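Local coordinates for protein oxidoreductase (Thermotoga maritima, PDB 1ZH8) that binds NADP in a Rossmann-type domain and probably catalyses the NADP-dependent interconversion of an alcohol and a carbonyl compound, as in the GFO/IDH/MocA family, at residues A[90-95]-A[115-120]; A[108-113]-A[137-142]. One frame throughout, in Å; residues are numbered along the deposited sequence.

Contact 1 of 2, residues A[90-95]-A[115-120]. With NAP (NADP nicotinamide-adenine-dinucleotide phosphate), chain D.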
loop_
_atom_site.group_PDB
_atom_site.type_symbol
_atom_site.label_atom_id
_atom_site.label_comp_id
_atom_site.label_asym_id
_atom_site.label_seq_id
_atom_site.Cartn_x
_atom_site.Cartn_y
_atom_site.Cartn_z
ATOM N N LEU A 90 13.367 -6.121 -29.420
ATOM C CA LEU A 90 12.760 -5.116 -30.277
ATOM C C LEU A 90 11.789 -4.254 -29.505
ATOM O O LEU A 90 11.432 -4.588 -28.355
ATOM C CB LEU A 90 11.980 -5.814 -31.380
ATOM C CG LEU A 90 12.854 -6.668 -32.284
ATOM C CD1 LEU A 90 11.998 -7.649 -33.034
ATOM C CD2 LEU A 90 13.604 -5.786 -33.224
ATOM N N PRO A 91 11.343 -3.146 -30.136
ATOM C CA PRO A 91 10.172 -2.445 -29.641
ATOM C C PRO A 91 9.031 -3.454 -29.521
ATOM O O PRO A 91 8.770 -4.226 -30.452
ATOM C CB PRO A 91 9.872 -1.428 -30.757
ATOM C CG PRO A 91 11.191 -1.167 -31.391
ATOM C CD PRO A 91 11.924 -2.491 -31.323
ATOM N N VAL A 92 8.359 -3.445 -28.385
ATOM C CA VAL A 92 7.351 -4.440 -28.081
ATOM C C VAL A 92 6.237 -4.559 -29.167
ATOM O O VAL A 92 5.687 -5.658 -29.379
ATOM C CB VAL A 92 6.825 -4.229 -26.634
ATOM C CG1 VAL A 92 6.248 -2.835 -26.469
ATOM C CG2 VAL A 92 5.806 -5.253 -26.251
ATOM N N GLU A 93 5.955 -3.472 -29.889
ATOM C CA GLU A 93 4.977 -3.506 -31.001
ATOM C C GLU A 93 5.307 -4.567 -32.060
ATOM O O GLU A 93 4.417 -4.995 -32.810
ATOM C CB GLU A 93 4.820 -2.122 -31.676
ATOM C CG GLU A 93 6.030 -1.683 -32.485
ATOM C CD GLU A 93 6.040 -0.196 -32.816
ATOM O OE1 GLU A 93 5.386 0.208 -33.811
ATOM O OE2 GLU A 93 6.724 0.573 -32.100
ATOM N N LEU A 94 6.577 -4.992 -32.099
ATOM C CA LEU A 94 7.047 -5.938 -33.108
ATOM C C LEU A 94 7.010 -7.402 -32.696
ATOM O O LEU A 94 7.093 -8.262 -33.568
ATOM C CB LEU A 94 8.460 -5.573 -33.599
ATOM C CG LEU A 94 8.663 -4.178 -34.201
ATOM C CD1 LEU A 94 10.137 -3.970 -34.530
ATOM C CD2 LEU A 94 7.746 -3.895 -35.436
ATOM N N ASN A 95 6.895 -7.695 -31.398
ATOM C CA ASN A 95 6.884 -9.091 -30.930
ATOM C C ASN A 95 5.952 -9.978 -31.739
ATOM O O ASN A 95 6.424 -10.912 -32.414
ATOM C CB ASN A 95 6.565 -9.204 -29.432
ATOM C CG ASN A 95 7.606 -8.502 -28.553
ATOM O OD1 ASN A 95 8.598 -7.959 -29.053
ATOM N ND2 ASN A 95 7.382 -8.512 -27.237
ATOM N N ILE A 115 5.362 -9.646 -23.224
ATOM C CA ILE A 115 4.890 -10.505 -24.287
ATOM C C ILE A 115 4.390 -9.691 -25.500
ATOM O O ILE A 115 4.750 -10.004 -26.632
ATOM C CB ILE A 115 3.840 -11.527 -23.796
ATOM C CG1 ILE A 115 3.523 -12.548 -24.894
ATOM C CG2 ILE A 115 2.577 -10.837 -23.302
ATOM C CD1 ILE A 115 2.398 -13.536 -24.534
ATOM N N SER A 116 3.586 -8.655 -25.267
ATOM C CA SER A 116 3.105 -7.771 -26.335
ATOM C C SER A 116 2.623 -6.440 -25.750
ATOM O O SER A 116 2.878 -6.165 -24.587
ATOM C CB SER A 116 1.997 -8.423 -27.158
ATOM O OG SER A 116 1.732 -7.652 -28.314
ATOM N N THR A 117 1.928 -5.634 -26.550
ATOM C CA THR A 117 1.613 -4.267 -26.181
ATOM C C THR A 117 0.444 -4.208 -25.215
ATOM O O THR A 117 0.270 -3.215 -24.496
ATOM C CB THR A 117 1.226 -3.438 -27.424
ATOM O OG1 THR A 117 0.171 -4.120 -28.114
ATOM C CG2 THR A 117 2.416 -3.272 -28.368
ATOM N N ASP A 118 -0.358 -5.268 -25.222
ATOM C CA ASP A 118 -1.567 -5.394 -24.401
ATOM C C ASP A 118 -2.046 -6.852 -24.425
ATOM O O ASP A 118 -1.537 -7.678 -25.197
ATOM C CB ASP A 118 -2.684 -4.469 -24.923
ATOM C CG ASP A 118 -2.881 -4.600 -26.419
ATOM O OD1 ASP A 118 -3.405 -5.638 -26.844
ATOM O OD2 ASP A 118 -2.474 -3.687 -27.176
ATOM N N VAL A 119 -3.048 -7.157 -23.613
ATOM C CA VAL A 119 -3.519 -8.542 -23.488
ATOM C C VAL A 119 -4.211 -9.108 -24.736
ATOM O O VAL A 119 -3.953 -10.252 -25.085
ATOM C CB VAL A 119 -4.363 -8.763 -22.208
ATOM C CG1 VAL A 119 -4.928 -10.163 -22.181
ATOM C CG2 VAL A 119 -3.490 -8.551 -20.990
ATOM N N GLU A 120 -5.072 -8.344 -25.410
ATOM C CA GLU A 120 -5.646 -8.873 -26.660
ATOM C C GLU A 120 -4.584 -9.256 -27.713
ATOM O O GLU A 120 -4.729 -10.271 -28.402
ATOM C CB GLU A 120 -6.755 -7.970 -27.254
ATOM C CG GLU A 120 -6.324 -6.606 -27.800
ATOM C CD GLU A 120 -7.441 -5.861 -28.545
ATOM O OE1 GLU A 120 -8.484 -6.467 -28.862
ATOM O OE2 GLU A 120 -7.263 -4.657 -28.821
HETATM P PA NAP D . 16.269 -0.281 -27.882
HETATM O O1A NAP D . 17.612 0.143 -27.410
HETATM O O2A NAP D . 15.514 0.792 -28.549
HETATM O O5B NAP D . 16.450 -1.584 -28.800
HETATM C C5B NAP D . 15.557 -1.838 -29.859
HETATM C C4B NAP D . 16.374 -2.247 -31.069
HETATM O O4B NAP D . 15.520 -2.732 -32.097
HETATM C C3B NAP D . 17.140 -1.071 -31.664
HETATM O O3B NAP D . 18.348 -1.611 -32.113
HETATM C C2B NAP D . 16.245 -0.689 -32.831
HETATM O O2B NAP D . 16.671 0.127 -33.917
HETATM C C1B NAP D . 15.838 -2.065 -33.310
HETATM N N9A NAP D . 14.678 -1.993 -34.194
HETATM C C8A NAP D . 13.638 -1.091 -34.159
HETATM N N7A NAP D . 12.776 -1.406 -35.152
HETATM C C5A NAP D . 13.261 -2.489 -35.816
HETATM C C6A NAP D . 12.803 -3.223 -36.902
HETATM N N6A NAP D . 11.681 -2.889 -37.518
HETATM N N1A NAP D . 13.513 -4.306 -37.348
HETATM C C2A NAP D . 14.691 -4.650 -36.730
HETATM N N3A NAP D . 15.155 -3.925 -35.662
HETATM C C4A NAP D . 14.450 -2.867 -35.215
HETATM O O3 NAP D . 15.416 -0.778 -26.626
HETATM P PN NAP D . 15.883 -1.940 -25.618
HETATM O O1N NAP D . 17.056 -2.740 -26.095
HETATM O O2N NAP D . 15.860 -1.229 -24.348
HETATM O O5D NAP D . 14.638 -2.964 -25.594
HETATM C C5D NAP D . 14.414 -3.968 -26.567
HETATM C C4D NAP D . 13.605 -5.097 -25.932
HETATM O O4D NAP D . 14.307 -5.578 -24.793
HETATM C C3D NAP D . 12.249 -4.591 -25.430
HETATM O O3D NAP D . 11.234 -5.529 -25.698
HETATM C C2D NAP D . 12.415 -4.447 -23.937
HETATM O O2D NAP D . 11.209 -4.653 -23.231
HETATM C C1D NAP D . 13.470 -5.504 -23.644
HETATM N N1N NAP D . 14.230 -5.162 -22.445
HETATM C C2N NAP D . 14.230 -6.052 -21.410
HETATM C C3N NAP D . 14.931 -5.775 -20.232
HETATM C C7N NAP D . 15.118 -6.844 -19.183
HETATM O O7N NAP D . 15.808 -6.465 -18.016
HETATM N N7N NAP D . 14.656 -8.098 -19.359
HETATM C C4N NAP D . 15.643 -4.572 -20.128
HETATM C C5N NAP D . 15.649 -3.670 -21.200
HETATM C C6N NAP D . 14.933 -3.978 -22.361
HETATM P P2B NAP D . 18.126 0.554 -34.458
HETATM O O1X NAP D . 18.700 -0.491 -35.390
HETATM O O2X NAP D . 19.098 0.751 -33.317
HETATM O O3X NAP D . 17.874 1.850 -35.197
HETATM O O HOH W 1 3.612 -7.346 -30.231
#
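Asn95 ND2 donates to Ile115 O at 3.1 Å, joining the start of helix 95-104 to the loop that leads into helix 119-131 in the Rossmann domain. The N-H points almost straight at the oxygen (165°), which lies in the amide plane of Asn95, yet the donor sits above the carbonyl plane of Ile115. With CG anti to its own carbonyl carbon (chi1 -62°), Asn95 turns this amide toward the neighbouring loop. A water makes a second link, donating to Val92 O and hydrogen-bonded to Ser116 OG. Beside these polar bridges Val92 lays CG2 on the peptide carbon of Ser116, with Ser116 C 3.4 Å away, and Trp185 packs against the same valine. At the outer side the methyl of Thr117 rests on the backbone of Glu93, whose carboxylate is salt-bridged to Lys190. Segment 90-95 meanwhile lines the NADP pocket: Leu90 O accepts a bond from hydroxyl O3D of the nicotinamide ribose at 2.8 Å, and Leu90 and Pro91 touch the adenosine half. Leu94 also reaches the adenine, its CD1 lying 3.5 Å from N6A of NADP.

Contact 2 of 2, residues A[108-113]-A[137-142]; sequences HVICEK and YIAENF. With NAP (NADP nicotinamide-adenine-dinucleotide phosphate), chain D.
Ile110 and Tyr137 lie side by side on one face of a parallel strand pair, pointing the same way, with Ile110 CD1 3.9 Å from Tyr137 CD1. Ile110 CG1 and Tyr137 CG both stand anti to the backbone N (chi1 -180° and -168°), which keeps the two side chains abreast. The ring is met obliquely by the isoleucine methyl, and its hydroxyl goes on to Asp297. Ala139 CB fills in beside Ile110 CG1 on this face. On the other face Cys111 CB meets Ile138 CD1, and helix 95-104 covers the cysteine. Three backbone bonds tie the strands: Tyr137 N to Val109 O, Cys111 N to Tyr137 O, and Ala139 N to Cys111 O at 2.7 Å. Beyond the strands, Lys113 crosses Glu140 at a slant, putting CG 3.5 Å from Ala139 O, while its NZ is salt-bridged to Asp198. The nicotinamide end of NADP is gripped here. Its amide nitrogen N7N donates to Glu112 OE1 at 3.2 Å, nearly straight (171°), and to Asn141 OD1 at 2.9 Å, so one group from each segment holds the carboxamide. Glu112, its chain bent at chi2, lays CB and CG along the nicotinamide ribose, with CG 3.4 Å from O4D of NADP, while OE2 is hydrogen-bonded to His34. The ribose hydroxyl O2D donates to Lys113 O at 2.6 Å and accepts a longer bond from Lys113 NZ. Replacing Glu112 with an alanine would probably leave N7N with Asn141 as its remaining partner here and His34 without this mate, giving the carboxamide more freedom to turn. Parallel neighbours joined through helix 119-131 form a beta-alpha-beta unit, and the cofactor bound at the strands' C-terminal ends is typical of the Rossmann fold.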
loop_
_atom_site.group_PDB
_atom_site.type_symbol
_atom_site.label_atom_id
_atom_site.label_comp_id
_atom_site.label_asym_id
_atom_site.label_seq_id
_atom_site.Cartn_x
_atom_site.Cartn_y
_atom_site.Cartn_z
ATOM N N HIS A 108 12.709 -21.457 -33.905
ATOM C CA HIS A 108 12.390 -21.103 -32.495
ATOM C C HIS A 108 12.615 -19.625 -32.232
ATOM O O HIS A 108 13.405 -18.970 -32.926
ATOM C CB HIS A 108 13.231 -21.895 -31.504
ATOM C CG HIS A 108 13.191 -23.367 -31.726
ATOM N ND1 HIS A 108 12.185 -24.162 -31.228
ATOM C CD2 HIS A 108 14.027 -24.190 -32.403
ATOM C CE1 HIS A 108 12.403 -25.415 -31.588
ATOM N NE2 HIS A 108 13.516 -25.458 -32.298
ATOM N N VAL A 109 11.925 -19.108 -31.226
ATOM C CA VAL A 109 12.034 -17.696 -30.867
ATOM C C VAL A 109 12.214 -17.538 -29.352
ATOM O O VAL A 109 11.423 -18.080 -28.574
ATOM C CB VAL A 109 10.748 -16.886 -31.222
ATOM C CG1 VAL A 109 11.047 -15.398 -31.191
ATOM C CG2 VAL A 109 10.198 -17.261 -32.557
ATOM N N ILE A 110 13.257 -16.813 -28.948
ATOM C CA ILE A 110 13.294 -16.212 -27.633
ATOM C C ILE A 110 13.039 -14.710 -27.757
ATOM O O ILE A 110 13.684 -14.014 -28.528
ATOM C CB ILE A 110 14.588 -16.533 -26.845
ATOM C CG1 ILE A 110 14.549 -15.867 -25.461
ATOM C CG2 ILE A 110 15.842 -16.153 -27.644
ATOM C CD1 ILE A 110 15.570 -16.462 -24.455
ATOM N N CYS A 111 12.073 -14.219 -27.002
ATOM C CA CYS A 111 11.608 -12.867 -27.179
ATOM C C CYS A 111 11.485 -12.182 -25.852
ATOM O O CYS A 111 11.015 -12.764 -24.871
ATOM C CB CYS A 111 10.257 -12.872 -27.897
ATOM S SG CYS A 111 9.590 -11.227 -28.235
ATOM N N GLU A 112 11.905 -10.932 -25.833
ATOM C CA GLU A 112 11.909 -10.137 -24.622
ATOM C C GLU A 112 10.506 -9.817 -24.128
ATOM O O GLU A 112 9.550 -9.780 -24.906
ATOM C CB GLU A 112 12.720 -8.843 -24.819
ATOM C CG GLU A 112 14.178 -8.979 -24.441
ATOM C CD GLU A 112 14.365 -9.187 -22.939
ATOM O OE1 GLU A 112 13.374 -9.062 -22.179
ATOM O OE2 GLU A 112 15.490 -9.507 -22.514
ATOM N N LYS A 113 10.400 -9.594 -22.822
ATOM C CA LYS A 113 9.180 -9.082 -22.231
ATOM C C LYS A 113 9.046 -7.618 -22.631
ATOM O O LYS A 113 10.031 -7.010 -23.041
ATOM C CB LYS A 113 9.236 -9.212 -20.698
ATOM C CG LYS A 113 10.606 -8.934 -20.036
ATOM C CD LYS A 113 11.165 -7.511 -20.289
ATOM C CE LYS A 113 10.300 -6.445 -19.661
ATOM N NZ LYS A 113 10.691 -5.083 -20.047
ATOM N N TYR A 137 9.584 -18.595 -26.416
ATOM C CA TYR A 137 10.066 -18.385 -25.080
ATOM C C TYR A 137 10.076 -16.881 -24.819
ATOM O O TYR A 137 10.820 -16.163 -25.476
ATOM C CB TYR A 137 11.464 -18.976 -24.968
ATOM C CG TYR A 137 11.971 -19.072 -23.554
ATOM C CD1 TYR A 137 12.353 -17.924 -22.841
ATOM C CD2 TYR A 137 12.086 -20.303 -22.927
ATOM C CE1 TYR A 137 12.822 -18.009 -21.532
ATOM C CE2 TYR A 137 12.567 -20.399 -21.627
ATOM C CZ TYR A 137 12.929 -19.247 -20.941
ATOM O OH TYR A 137 13.389 -19.348 -19.658
ATOM N N ILE A 138 9.227 -16.400 -23.899
ATOM C CA ILE A 138 9.246 -14.982 -23.517
ATOM C C ILE A 138 10.170 -14.828 -22.331
ATOM O O ILE A 138 9.952 -15.439 -21.271
ATOM C CB ILE A 138 7.878 -14.400 -23.119
ATOM C CG1 ILE A 138 6.794 -14.757 -24.140
ATOM C CG2 ILE A 138 8.010 -12.859 -22.953
ATOM C CD1 ILE A 138 7.098 -14.308 -25.618
ATOM N N ALA A 139 11.192 -14.006 -22.528
ATOM C CA ALA A 139 12.354 -13.968 -21.650
ATOM C C ALA A 139 12.090 -13.030 -20.480
ATOM O O ALA A 139 12.461 -11.827 -20.496
ATOM C CB ALA A 139 13.616 -13.539 -22.449
ATOM N N GLU A 140 11.421 -13.581 -19.478
ATOM C CA GLU A 140 11.087 -12.833 -18.296
ATOM C C GLU A 140 12.132 -13.204 -17.293
ATOM O O GLU A 140 12.029 -14.240 -16.621
ATOM C CB GLU A 140 9.682 -13.192 -17.814
ATOM C CG GLU A 140 9.327 -12.592 -16.462
ATOM C CD GLU A 140 9.737 -11.128 -16.346
ATOM O OE1 GLU A 140 9.017 -10.264 -16.890
ATOM O OE2 GLU A 140 10.793 -10.851 -15.725
ATOM N N ASN A 141 13.174 -12.392 -17.216
ATOM C CA ASN A 141 14.335 -12.788 -16.417
ATOM C C ASN A 141 14.069 -12.811 -14.898
ATOM O O ASN A 141 14.708 -13.569 -14.174
ATOM C CB ASN A 141 15.558 -11.944 -16.762
ATOM C CG ASN A 141 15.336 -10.492 -16.464
ATOM O OD1 ASN A 141 14.482 -9.842 -17.076
ATOM N ND2 ASN A 141 16.050 -9.986 -15.495
ATOM N N PHE A 142 13.102 -12.034 -14.418
ATOM C CA PHE A 142 12.716 -12.098 -12.988
ATOM C C PHE A 142 12.269 -13.494 -12.520
ATOM O O PHE A 142 12.321 -13.784 -11.332
ATOM C CB PHE A 142 11.654 -11.038 -12.627
ATOM C CG PHE A 142 12.231 -9.671 -12.272
ATOM C CD1 PHE A 142 13.248 -9.090 -13.041
ATOM C CD2 PHE A 142 11.741 -8.966 -11.162
ATOM C CE1 PHE A 142 13.792 -7.819 -12.704
ATOM C CE2 PHE A 142 12.275 -7.700 -10.802
ATOM C CZ PHE A 142 13.302 -7.124 -11.585
HETATM P PA NAP D . 16.269 -0.281 -27.882
HETATM O O1A NAP D . 17.612 0.143 -27.410
HETATM O O2A NAP D . 15.514 0.792 -28.549
HETATM O O5B NAP D . 16.450 -1.584 -28.800
HETATM C C5B NAP D . 15.557 -1.838 -29.859
HETATM C C4B NAP D . 16.374 -2.247 -31.069
HETATM O O4B NAP D . 15.520 -2.732 -32.097
HETATM C C3B NAP D . 17.140 -1.071 -31.664
HETATM O O3B NAP D . 18.348 -1.611 -32.113
HETATM C C2B NAP D . 16.245 -0.689 -32.831
HETATM O O2B NAP D . 16.671 0.127 -33.917
HETATM C C1B NAP D . 15.838 -2.065 -33.310
HETATM N N9A NAP D . 14.678 -1.993 -34.194
HETATM C C8A NAP D . 13.638 -1.091 -34.159
HETATM N N7A NAP D . 12.776 -1.406 -35.152
HETATM C C5A NAP D . 13.261 -2.489 -35.816
HETATM C C6A NAP D . 12.803 -3.223 -36.902
HETATM N N6A NAP D . 11.681 -2.889 -37.518
HETATM N N1A NAP D . 13.513 -4.306 -37.348
HETATM C C2A NAP D . 14.691 -4.650 -36.730
HETATM N N3A NAP D . 15.155 -3.925 -35.662
HETATM C C4A NAP D . 14.450 -2.867 -35.215
HETATM O O3 NAP D . 15.416 -0.778 -26.626
HETATM P PN NAP D . 15.883 -1.940 -25.618
HETATM O O1N NAP D . 17.056 -2.740 -26.095
HETATM O O2N NAP D . 15.860 -1.229 -24.348
HETATM O O5D NAP D . 14.638 -2.964 -25.594
HETATM C C5D NAP D . 14.414 -3.968 -26.567
HETATM C C4D NAP D . 13.605 -5.097 -25.932
HETATM O O4D NAP D . 14.307 -5.578 -24.793
HETATM C C3D NAP D . 12.249 -4.591 -25.430
HETATM O O3D NAP D . 11.234 -5.529 -25.698
HETATM C C2D NAP D . 12.415 -4.447 -23.937
HETATM O O2D NAP D . 11.209 -4.653 -23.231
HETATM C C1D NAP D . 13.470 -5.504 -23.644
HETATM N N1N NAP D . 14.230 -5.162 -22.445
HETATM C C2N NAP D . 14.230 -6.052 -21.410
HETATM C C3N NAP D . 14.931 -5.775 -20.232
HETATM C C7N NAP D . 15.118 -6.844 -19.183
HETATM O O7N NAP D . 15.808 -6.465 -18.016
HETATM N N7N NAP D . 14.656 -8.098 -19.359
HETATM C C4N NAP D . 15.643 -4.572 -20.128
HETATM C C5N NAP D . 15.649 -3.670 -21.200
HETATM C C6N NAP D . 14.933 -3.978 -22.361
HETATM P P2B NAP D . 18.126 0.554 -34.458
HETATM O O1X NAP D . 18.700 -0.491 -35.390
HETATM O O2X NAP D . 19.098 0.751 -33.317
HETATM O O3X NAP D . 17.874 1.850 -35.197
#

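Overall arrangement
From the N terminus, the chain leaves strand 85-88 through 90-95, runs along helix 95-104 into strand 108-112, then passes 115-120 and helix 119-131 to strand 136-139. Contact 1 closes the first loop, bringing the turns before the two helices together near the C-terminal end of strand 108-112. Contact 2 closes the second by pairing that strand with 136-139, the last of the parallel sheet within this chain. Their segments alternate, so the loops cross. The centres lie 12 Å apart, yet the contacts touch: Asn95 CG is 3.4 Å from Cys111 SG, and Ile115 meets Ile138. Both touch NADP, contact 1 at the adenosine half and nicotinamide ribose, contact 2 at that ribose and the nicotinamide.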